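Local coordinates for protein purine nucleoside phosphorylase (Schistosoma mansoni, PDB 5KO5) that probably catalyses the reversible phosphorolysis of purine nucleosides to free base and ribose 1-phosphate, and is captured here with cytosine in a pocket, at residues N117-F131 / L238-D250. Residues are numbered along the deposited sequence; the frame is centred on the assembly and turned at random. Where two conformers were deposited one is given.
Sequences NLAGGINRKLKSGDF and LAVSLIANNSILD. With CYT (6-aminopyrimidin-2(1H)-one), chain B; EDO (1,2-ethanediol), chain C.
N117 to G121 pairs in parallel with the 238-246 strand: L242 N donates to N117 O (2.8 Å), A119 N to L242 O, A244 N to A119 O, and G121 N to N245 O. On the other edge of the 238-246 strand the chain returns antiparallel, with G129 N bonded to I243 O and I243 N to D130 O. Among side chains, S241 OG donates in plane to a lone pair of N117 OD1 (2.6 Å), while N117 ND2 turns to T223. N246, at the N-cap of the following helix, works with both ends of its amide: ND2 grips L126 O (2.9 Å) and N123 O (3.0 Å), both close to the amide plane, and OD1 takes L249 N. With CG anti to the backbone N (chi1 -171°), this amide reaches the 123-126 type I turn. In the mixed sheet of this phosphorylase-superfamily fold, strand 236-246 lies between strands 112-121 and 131-139. The C-terminal ends of strands 112-121 and 236-246 meet at the cytosine: G120 lies against the base and N245 OD1 accepts from its N4 (2.9 Å). N245 ND2 donates to D250 OD2 and S247 OG; the latter is also hydrogen-bonded to E203, which itself bonds the cytosine. Apolar contacts flank the strands. L118 CD1 lies alongside L242 CD2 (3.6 Å), and L242 CD1 meets F131 CE1 (3.7 Å).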
loop_
_atom_site.group_PDB
_atom_site.type_symbol
_atom_site.label_atom_id
_atom_site.label_comp_id
_atom_site.label_asym_id
_atom_site.label_seq_id
_atom_site.Cartn_x
_atom_site.Cartn_y
_atom_site.Cartn_z
ATOM N N ASN A 117 -21.806 -2.384 -5.922
ATOM C CA ASN A 117 -20.665 -1.891 -6.674
ATOM C C ASN A 117 -20.586 -2.648 -7.994
ATOM O O ASN A 117 -21.252 -3.667 -8.188
ATOM C CB ASN A 117 -19.352 -1.989 -5.872
ATOM C CG ASN A 117 -18.945 -3.421 -5.554
ATOM O OD1 ASN A 117 -18.743 -4.242 -6.449
ATOM N ND2 ASN A 117 -18.791 -3.716 -4.269
ATOM N N LEU A 118 -19.781 -2.117 -8.910
ATOM C CA LEU A 118 -19.409 -2.812 -10.137
ATOM C C LEU A 118 -17.999 -3.353 -9.954
ATOM O O LEU A 118 -17.128 -2.665 -9.409
ATOM C CB LEU A 118 -19.443 -1.864 -11.342
ATOM C CG LEU A 118 -20.724 -1.737 -12.173
ATOM C CD1 LEU A 118 -21.099 -3.056 -12.839
ATOM C CD2 LEU A 118 -21.865 -1.227 -11.343
ATOM N N ALA A 119 -17.773 -4.594 -10.377
ATOM C CA ALA A 119 -16.490 -5.224 -10.101
ATOM C C ALA A 119 -16.060 -6.111 -11.261
ATOM O O ALA A 119 -16.870 -6.510 -12.098
ATOM C CB ALA A 119 -16.565 -6.071 -8.820
ATOM N N GLY A 120 -14.764 -6.415 -11.304
ATOM C CA GLY A 120 -14.251 -7.419 -12.214
ATOM C C GLY A 120 -14.323 -8.814 -11.607
ATOM O O GLY A 120 -13.990 -9.009 -10.437
ATOM N N GLY A 121 -14.746 -9.775 -12.419
ATOM C CA GLY A 121 -14.763 -11.161 -11.974
ATOM C C GLY A 121 -13.401 -11.815 -12.157
ATOM O O GLY A 121 -12.776 -11.693 -13.217
ATOM N N ILE A 122 -12.942 -12.508 -11.121
ATOM C CA ILE A 122 -11.707 -13.281 -11.152
ATOM C C ILE A 122 -11.998 -14.776 -11.199
ATOM O O ILE A 122 -11.438 -15.501 -12.020
ATOM C CB ILE A 122 -10.813 -12.932 -9.941
ATOM C CG1 ILE A 122 -10.472 -11.442 -9.909
ATOM C CG2 ILE A 122 -9.546 -13.779 -9.963
ATOM C CD1 ILE A 122 -9.571 -10.980 -11.061
ATOM N N ASN A 123 -12.870 -15.248 -10.305
ATOM C CA ASN A 123 -13.299 -16.642 -10.298
ATOM C C ASN A 123 -13.868 -17.025 -11.656
ATOM O O ASN A 123 -14.635 -16.273 -12.263
ATOM C CB ASN A 123 -14.389 -16.824 -9.232
ATOM C CG ASN A 123 -14.707 -18.292 -8.956
ATOM O OD1 ASN A 123 -15.147 -19.026 -9.835
ATOM N ND2 ASN A 123 -14.485 -18.715 -7.717
ATOM N N ARG A 124 -13.509 -18.221 -12.122
ATOM C CA ARG A 124 -13.926 -18.646 -13.449
ATOM C C ARG A 124 -15.424 -18.827 -13.576
ATOM O O ARG A 124 -15.940 -18.799 -14.697
ATOM C CB ARG A 124 -13.235 -19.958 -13.829
ATOM C CG ARG A 124 -12.656 -19.958 -15.249
ATOM C CD ARG A 124 -11.433 -19.071 -15.404
ATOM N NE ARG A 124 -11.164 -18.195 -14.274
ATOM C CZ ARG A 124 -10.441 -18.521 -13.212
ATOM N NH1 ARG A 124 -9.847 -19.710 -13.130
ATOM N NH2 ARG A 124 -10.323 -17.633 -12.243
ATOM N N LYS A 125 -16.130 -19.038 -12.469
ATOM C CA LYS A 125 -17.564 -19.267 -12.559
ATOM C C LYS A 125 -18.342 -17.996 -12.869
ATOM O O LYS A 125 -19.541 -18.074 -13.147
ATOM C CB LYS A 125 -18.070 -19.888 -11.260
ATOM C CG LYS A 125 -17.524 -21.277 -10.988
ATOM C CD LYS A 125 -17.994 -21.767 -9.632
ATOM C CE LYS A 125 -17.565 -23.196 -9.372
ATOM N NZ LYS A 125 -18.085 -23.684 -8.065
ATOM N N LEU A 126 -17.691 -16.836 -12.854
ATOM C CA LEU A 126 -18.377 -15.552 -12.907
ATOM C C LEU A 126 -18.437 -15.019 -14.334
ATOM O O LEU A 126 -17.407 -14.906 -15.010
ATOM C CB LEU A 126 -17.676 -14.544 -11.997
ATOM C CG LEU A 126 -17.684 -14.909 -10.508
ATOM C CD1 LEU A 126 -16.880 -13.899 -9.678
ATOM C CD2 LEU A 126 -19.116 -15.036 -9.982
ATOM N N LYS A 127 -19.643 -14.681 -14.777
ATOM C CA LYS A 127 -19.906 -14.095 -16.082
ATOM C C LYS A 127 -20.354 -12.651 -15.910
ATOM O O LYS A 127 -20.882 -12.260 -14.865
ATOM C CB LYS A 127 -21.065 -14.804 -16.792
ATOM C CG LYS A 127 -20.871 -16.251 -17.134
ATOM C CD LYS A 127 -22.098 -16.712 -17.908
ATOM C CE LYS A 127 -22.173 -18.221 -18.017
ATOM N NZ LYS A 127 -22.265 -18.857 -16.677
ATOM N N SER A 128 -20.159 -11.864 -16.965
ATOM C CA SER A 128 -20.708 -10.516 -17.003
ATOM C C SER A 128 -22.204 -10.559 -16.711
ATOM O O SER A 128 -22.935 -11.384 -17.279
ATOM C CB SER A 128 -20.469 -9.926 -18.394
ATOM O OG SER A 128 -20.949 -8.599 -18.488
ATOM N N GLY A 129 -22.658 -9.681 -15.818
ATOM C CA GLY A 129 -24.048 -9.646 -15.421
ATOM C C GLY A 129 -24.393 -10.477 -14.200
ATOM O O GLY A 129 -25.542 -10.421 -13.743
ATOM N N ASP A 130 -23.449 -11.246 -13.660
ATOM C CA ASP A 130 -23.702 -11.998 -12.440
ATOM C C ASP A 130 -23.618 -11.074 -11.229
ATOM O O ASP A 130 -23.037 -9.989 -11.282
ATOM C CB ASP A 130 -22.671 -13.120 -12.265
ATOM C CG ASP A 130 -22.894 -14.301 -13.213
ATOM O OD1 ASP A 130 -23.951 -14.375 -13.879
ATOM O OD2 ASP A 130 -22.002 -15.175 -13.281
ATOM N N PHE A 131 -24.207 -11.520 -10.125
ATOM C CA PHE A 131 -24.123 -10.828 -8.846
ATOM C C PHE A 131 -23.306 -11.676 -7.884
ATOM O O PHE A 131 -23.445 -12.904 -7.855
ATOM C CB PHE A 131 -25.506 -10.617 -8.232
ATOM C CG PHE A 131 -26.444 -9.830 -9.092
ATOM C CD1 PHE A 131 -26.242 -8.473 -9.303
ATOM C CD2 PHE A 131 -27.545 -10.437 -9.670
ATOM C CE1 PHE A 131 -27.123 -7.740 -10.095
ATOM C CE2 PHE A 131 -28.426 -9.712 -10.456
ATOM C CZ PHE A 131 -28.212 -8.363 -10.667
ATOM N N LEU A 238 -24.584 -5.515 4.074
ATOM C CA LEU A 238 -24.743 -6.401 2.929
ATOM C C LEU A 238 -24.108 -5.686 1.747
ATOM O O LEU A 238 -24.460 -4.536 1.466
ATOM C CB LEU A 238 -26.222 -6.630 2.611
ATOM C CG LEU A 238 -26.456 -7.399 1.310
ATOM C CD1 LEU A 238 -25.982 -8.848 1.430
ATOM C CD2 LEU A 238 -27.922 -7.348 0.917
ATOM N N ALA A 239 -23.161 -6.341 1.077
ATOM C CA ALA A 239 -22.475 -5.750 -0.064
ATOM C C ALA A 239 -22.591 -6.705 -1.236
ATOM O O ALA A 239 -22.298 -7.895 -1.093
ATOM C CB ALA A 239 -20.998 -5.508 0.259
ATOM N N VAL A 240 -23.017 -6.187 -2.391
ATOM C CA VAL A 240 -23.257 -7.001 -3.576
ATOM C C VAL A 240 -22.496 -6.393 -4.744
ATOM O O VAL A 240 -22.650 -5.202 -5.031
ATOM C CB VAL A 240 -24.761 -7.079 -3.900
ATOM C CG1 VAL A 240 -24.990 -7.880 -5.181
ATOM C CG2 VAL A 240 -25.511 -7.684 -2.722
ATOM N N SER A 241 -21.676 -7.203 -5.410
ATOM C CA SER A 241 -20.983 -6.775 -6.619
ATOM C C SER A 241 -21.748 -7.233 -7.850
ATOM O O SER A 241 -22.192 -8.381 -7.927
ATOM C CB SER A 241 -19.587 -7.390 -6.705
ATOM O OG SER A 241 -18.706 -6.797 -5.773
ATOM N N LEU A 242 -21.896 -6.329 -8.814
ATOM C CA LEU A 242 -22.342 -6.691 -10.152
ATOM C C LEU A 242 -21.099 -6.893 -11.009
ATOM O O LEU A 242 -20.259 -5.996 -11.104
ATOM C CB LEU A 242 -23.221 -5.587 -10.733
ATOM C CG LEU A 242 -23.608 -5.721 -12.211
ATOM C CD1 LEU A 242 -24.375 -7.011 -12.475
ATOM C CD2 LEU A 242 -24.429 -4.521 -12.626
ATOM N N ILE A 243 -20.973 -8.070 -11.614
ATOM C CA ILE A 243 -19.781 -8.421 -12.380
ATOM C C ILE A 243 -19.873 -7.771 -13.757
ATOM O O ILE A 243 -20.753 -8.101 -14.558
ATOM C CB ILE A 243 -19.611 -9.942 -12.487
ATOM C CG1 ILE A 243 -19.544 -10.576 -11.084
ATOM C CG2 ILE A 243 -18.405 -10.279 -13.347
ATOM C CD1 ILE A 243 -18.446 -9.985 -10.189
ATOM N N ALA A 244 -18.960 -6.840 -14.040
ATOM C CA ALA A 244 -18.964 -6.170 -15.340
ATOM C C ALA A 244 -18.336 -7.029 -16.434
ATOM O O ALA A 244 -18.721 -6.924 -17.600
ATOM C CB ALA A 244 -18.225 -4.834 -15.245
ATOM N N ASN A 245 -17.383 -7.880 -16.072
ATOM C CA ASN A 245 -16.587 -8.632 -17.029
ATOM C C ASN A 245 -15.825 -9.660 -16.221
ATOM O O ASN A 245 -15.670 -9.513 -15.009
ATOM C CB ASN A 245 -15.584 -7.711 -17.737
ATOM C CG ASN A 245 -14.520 -7.192 -16.793
ATOM O OD1 ASN A 245 -14.822 -6.427 -15.873
ATOM N ND2 ASN A 245 -13.276 -7.628 -16.988
ATOM N N ASN A 246 -15.343 -10.698 -16.889
ATOM C CA ASN A 246 -14.411 -11.616 -16.253
ATOM C C ASN A 246 -13.011 -11.242 -16.710
ATOM O O ASN A 246 -12.655 -11.440 -17.879
ATOM C CB ASN A 246 -14.717 -13.075 -16.568
ATOM C CG ASN A 246 -13.890 -13.998 -15.726
ATOM O OD1 ASN A 246 -12.677 -14.043 -15.880
ATOM N ND2 ASN A 246 -14.523 -14.684 -14.776
ATOM N N SER A 247 -12.222 -10.700 -15.785
ATOM C CA SER A 247 -10.919 -10.167 -16.159
ATOM C C SER A 247 -9.928 -11.260 -16.519
ATOM O O SER A 247 -8.999 -11.012 -17.291
ATOM C CB SER A 247 -10.373 -9.274 -15.046
ATOM O OG SER A 247 -11.290 -8.225 -14.787
ATOM N N ILE A 248 -10.087 -12.461 -15.960
ATOM C CA ILE A 248 -9.193 -13.558 -16.316
ATOM C C ILE A 248 -9.454 -13.998 -17.748
ATOM O O ILE A 248 -8.525 -14.164 -18.546
ATOM C CB ILE A 248 -9.353 -14.725 -15.320
ATOM C CG1 ILE A 248 -8.796 -14.352 -13.937
ATOM C CG2 ILE A 248 -8.697 -16.003 -15.865
ATOM C CD1 ILE A 248 -7.299 -14.085 -13.910
ATOM N N LEU A 249 -10.730 -14.174 -18.093
ATOM C CA LEU A 249 -11.100 -14.515 -19.457
ATOM C C LEU A 249 -10.675 -13.419 -20.425
ATOM O O LEU A 249 -10.136 -13.705 -21.502
ATOM C CB LEU A 249 -12.611 -14.744 -19.518
ATOM C CG LEU A 249 -13.214 -15.680 -20.552
ATOM C CD1 LEU A 249 -12.476 -16.998 -20.550
ATOM C CD2 LEU A 249 -14.684 -15.889 -20.215
ATOM N N ASP A 250 -10.882 -12.150 -20.051
ATOM C CA ASP A 250 -10.516 -11.065 -20.954
ATOM C C ASP A 250 -9.011 -11.040 -21.201
ATOM O O ASP A 250 -8.566 -10.788 -22.327
ATOM C CB ASP A 250 -10.980 -9.714 -20.411
ATOM C CG ASP A 250 -12.491 -9.573 -20.383
ATOM O OD1 ASP A 250 -13.187 -10.341 -21.089
ATOM O OD2 ASP A 250 -12.966 -8.676 -19.657
HETATM N N3 CYT B . -12.784 -3.602 -12.285
HETATM C C4 CYT B . -13.604 -4.022 -13.250
HETATM N N1 CYT B . -14.504 -2.170 -11.488
HETATM C C2 CYT B . -13.198 -2.666 -11.395
HETATM O O2 CYT B . -12.440 -2.232 -10.521
HETATM N N4 CYT B . -13.133 -4.937 -14.105
HETATM C C5 CYT B . -14.943 -3.536 -13.356
HETATM C C6 CYT B . -15.341 -2.616 -12.465
HETATM C C1 EDO C . -17.341 0.471 -7.513
HETATM O O1 EDO C . -16.046 1.076 -7.406
HETATM C C2 EDO C . -18.427 1.514 -7.669
HETATM O O2 EDO C . -19.459 0.960 -8.481
#